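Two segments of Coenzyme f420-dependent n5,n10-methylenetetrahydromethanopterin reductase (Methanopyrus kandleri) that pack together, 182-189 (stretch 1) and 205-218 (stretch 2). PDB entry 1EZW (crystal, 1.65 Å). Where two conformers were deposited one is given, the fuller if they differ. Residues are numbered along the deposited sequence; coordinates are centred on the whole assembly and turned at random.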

# COMPACT_ATOMS: atom_id res chain seq x y z
N MET A 182 34.69 11.64 -13.84
CA MET A 182 33.33 11.61 -13.33
C MET A 182 33.10 12.64 -12.23
O MET A 182 32.04 13.26 -12.15
N LEU A 183 34.09 12.85 -11.38
CA LEU A 183 33.95 13.84 -10.31
C LEU A 183 33.80 15.23 -10.88
O LEU A 183 32.99 16.01 -10.42
N LYS A 184 34.61 15.55 -11.89
CA LYS A 184 34.51 16.87 -12.49
C LYS A 184 33.15 17.06 -13.21
O LYS A 184 32.49 18.10 -13.10
N THR A 185 32.72 16.03 -13.92
CA THR A 185 31.44 16.09 -14.63
C THR A 185 30.28 16.29 -13.63
O THR A 185 29.35 17.05 -13.88
N ALA A 186 30.35 15.60 -12.51
CA ALA A 186 29.30 15.71 -11.50
C ALA A 186 29.28 17.14 -10.93
O ALA A 186 28.23 17.71 -10.72
N GLY A 187 30.45 17.75 -10.72
CA GLY A 187 30.43 19.11 -10.20
C GLY A 187 29.83 20.06 -11.22
O GLY A 187 29.22 21.09 -10.89
N GLU A 188 29.94 19.71 -12.48
CA GLU A 188 29.40 20.57 -13.51
C GLU A 188 27.90 20.41 -13.74
O GLU A 188 27.19 21.40 -13.91
N ILE A 189 27.41 19.17 -13.68
CA ILE A 189 26.02 18.96 -14.04
C ILE A 189 25.10 18.36 -12.98
O ILE A 189 23.89 18.28 -13.21
N VAL A 205 40.68 14.34 -1.64
CA VAL A 205 41.09 14.15 -3.02
C VAL A 205 39.90 14.44 -3.94
O VAL A 205 40.02 15.18 -4.92
N ALA A 206 38.74 13.91 -3.60
CA ALA A 206 37.58 14.08 -4.46
C ALA A 206 36.93 15.44 -4.53
O ALA A 206 36.53 15.88 -5.63
N VAL A 207 36.78 16.12 -3.39
CA VAL A 207 36.09 17.39 -3.37
C VAL A 207 36.69 18.47 -4.25
O VAL A 207 35.95 19.19 -4.92
N PRO A 208 38.03 18.65 -4.23
CA PRO A 208 38.60 19.68 -5.11
C PRO A 208 38.25 19.45 -6.60
O PRO A 208 38.10 20.40 -7.36
N LYS A 209 38.14 18.19 -7.00
CA LYS A 209 37.80 17.91 -8.38
C LYS A 209 36.34 18.19 -8.68
O LYS A 209 36.00 18.65 -9.77
N ILE A 210 35.46 17.92 -7.71
CA ILE A 210 34.06 18.25 -7.88
C ILE A 210 34.00 19.78 -7.97
O ILE A 210 33.32 20.36 -8.81
N GLU A 211 34.75 20.46 -7.10
CA GLU A 211 34.72 21.91 -7.09
C GLU A 211 35.21 22.50 -8.41
O GLU A 211 34.68 23.50 -8.86
N GLU A 212 36.20 21.86 -9.02
CA GLU A 212 36.73 22.34 -10.31
C GLU A 212 35.64 22.32 -11.38
O GLU A 212 35.48 23.27 -12.17
N GLY A 213 34.85 21.25 -11.40
CA GLY A 213 33.77 21.19 -12.37
C GLY A 213 32.69 22.21 -12.07
O GLY A 213 32.10 22.81 -12.98
N ALA A 214 32.38 22.41 -10.79
CA ALA A 214 31.36 23.37 -10.41
C ALA A 214 31.75 24.77 -10.90
O ALA A 214 30.93 25.47 -11.49
N LYS A 215 33.01 25.14 -10.68
CA LYS A 215 33.50 26.47 -11.11
C LYS A 215 33.38 26.66 -12.60
O LYS A 215 32.99 27.74 -13.06
N GLU A 216 33.68 25.62 -13.37
CA GLU A 216 33.55 25.73 -14.81
C GLU A 216 32.10 25.91 -15.24
O GLU A 216 31.82 26.39 -16.35
N ALA A 217 31.15 25.57 -14.37
CA ALA A 217 29.75 25.74 -14.70
C ALA A 217 29.19 26.97 -13.99
O ALA A 217 27.99 27.21 -14.00
N GLY A 218 30.07 27.76 -13.37
CA GLY A 218 29.61 28.95 -12.68
C GLY A 218 28.86 28.64 -11.39
O GLY A 218 28.05 29.45 -10.92

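The most unusual feature of this contact is how little side chain lies at its centre: the helix axes approach to 6.4 Å, crossing at -44°, because Gly187 and Gly213 let backbone meet backbone. An ideal CB built on Gly187 would lie 2.0 Å from Ile210 O, and one on Gly213 would lie 1.9 Å from Lys184 O; both positions are clashes. With those atoms absent, CA-H...O contacts form in both directions, including Gly187 CA to Ile210 O at 3.4 Å (165° at H) and Gly213 CA to Lys184 O at 3.4 Å (164°). Gly187 O also lies 3.4 Å from Ala214 N, but the angle is too poor for a hydrogen bond.

Side chains pack beside this glycine-lined backbone contact. Leu183 points toward the other helix in an m,t rotamer, which places CD1 3.7 Å from Ala206 CB and CD2 3.7 Å from Ile210 CG1. Ile210, also m,t, has its CA-to-CB bond directed sideways, yet still supplies this apolar contact.

Lys184 leaves its helix sideways, but its t,t,t,m chain brings its end nearer, so that it sits as a knob among Lys209, Glu212, Gly213 and Glu216. Its NZ donates a short hydrogen bond to Glu216 OE1 (2.5 Å), part of a salt bridge and the only hydrogen bond across the stretches. Glu212 OE2 approaches Lys184 CE to 3.0 Å, whereas its 4.3 Å separation from Lys184 NZ is beyond a salt bridge. Lys209 starts toward stretch 1, then its m,m,t,m chain leads away; its NZ makes a weak hydrogen bond to Glu212 OE1 at 3.4 Å.

At the far end, Ala217 points inward, its CB 3.8 Å from Glu188 CG, while the Glu188 carboxylate is hydrogen-bonded elsewhere in the structure.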

# COMPACT_ATOMS: atom_id res chain seq x y z
CB MET A 182 32.99 10.21 -12.81
CG MET A 182 32.83 9.22 -13.92
SD MET A 182 31.40 9.63 -14.98
CE MET A 182 31.51 8.37 -16.07
CB LEU A 183 35.16 13.81 -9.36
CG LEU A 183 35.27 12.60 -8.41
CD1 LEU A 183 36.68 12.57 -7.80
CD2 LEU A 183 34.20 12.71 -7.28
CB LYS A 184 35.68 17.05 -13.46
CG LYS A 184 35.90 18.46 -13.87
CD LYS A 184 37.17 18.55 -14.75
CE LYS A 184 37.44 20.00 -15.13
NZ LYS A 184 36.22 20.57 -15.74
CB THR A 185 31.21 14.78 -15.42
OG1 THR A 185 32.29 14.62 -16.35
CG2 THR A 185 29.85 14.81 -16.19
CB ALA A 186 29.54 14.65 -10.39
CB GLU A 188 30.12 20.33 -14.85
CG GLU A 188 29.50 21.11 -15.99
CD GLU A 188 30.11 20.77 -17.36
OE1 GLU A 188 29.37 20.96 -18.36
OE2 GLU A 188 31.29 20.35 -17.43
CB ILE A 189 25.89 18.02 -15.28
CG1 ILE A 189 26.19 16.57 -14.87
CG2 ILE A 189 26.92 18.45 -16.41
CD1 ILE A 189 26.01 15.50 -15.94
CB VAL A 205 41.52 12.68 -3.25
CG1 VAL A 205 41.60 12.38 -4.76
CG2 VAL A 205 42.89 12.43 -2.58
CB ALA A 206 36.49 13.01 -4.12
CB VAL A 207 35.83 17.87 -1.91
CG1 VAL A 207 35.21 19.24 -1.87
CG2 VAL A 207 34.83 16.87 -1.25
CB PRO A 208 40.11 19.55 -4.84
CG PRO A 208 40.12 19.18 -3.36
CD PRO A 208 39.07 18.05 -3.39
CB LYS A 209 38.20 16.49 -8.76
CG LYS A 209 39.63 16.45 -9.28
CD LYS A 209 39.74 17.28 -10.57
CE LYS A 209 41.14 17.26 -11.20
NZ LYS A 209 42.17 17.85 -10.30
CB ILE A 210 33.22 17.77 -6.63
CG1 ILE A 210 33.26 16.23 -6.59
CG2 ILE A 210 31.81 18.41 -6.67
CD1 ILE A 210 32.70 15.64 -5.25
CB GLU A 211 35.55 22.48 -5.92
CG GLU A 211 35.43 24.00 -5.84
CD GLU A 211 35.97 24.58 -4.55
OE1 GLU A 211 36.95 24.02 -4.02
OE2 GLU A 211 35.42 25.61 -4.09
CB GLU A 212 37.87 21.44 -10.72
CG GLU A 212 38.64 21.91 -11.93
CD GLU A 212 39.74 20.92 -12.23
OE1 GLU A 212 40.54 20.64 -11.31
OE2 GLU A 212 39.81 20.41 -13.35
CB ALA A 214 31.17 23.37 -8.89
CB LYS A 215 34.95 26.66 -10.65
CG LYS A 215 35.09 26.81 -9.14
CD LYS A 215 36.53 27.14 -8.71
CE LYS A 215 36.64 27.31 -7.19
NZ LYS A 215 35.77 28.43 -6.67
CB GLU A 216 34.19 24.52 -15.49
CG GLU A 216 35.71 24.61 -15.44
CD GLU A 216 36.42 23.45 -16.11
OE1 GLU A 216 35.78 22.75 -16.92
OE2 GLU A 216 37.63 23.25 -15.83
CB ALA A 217 28.94 24.46 -14.28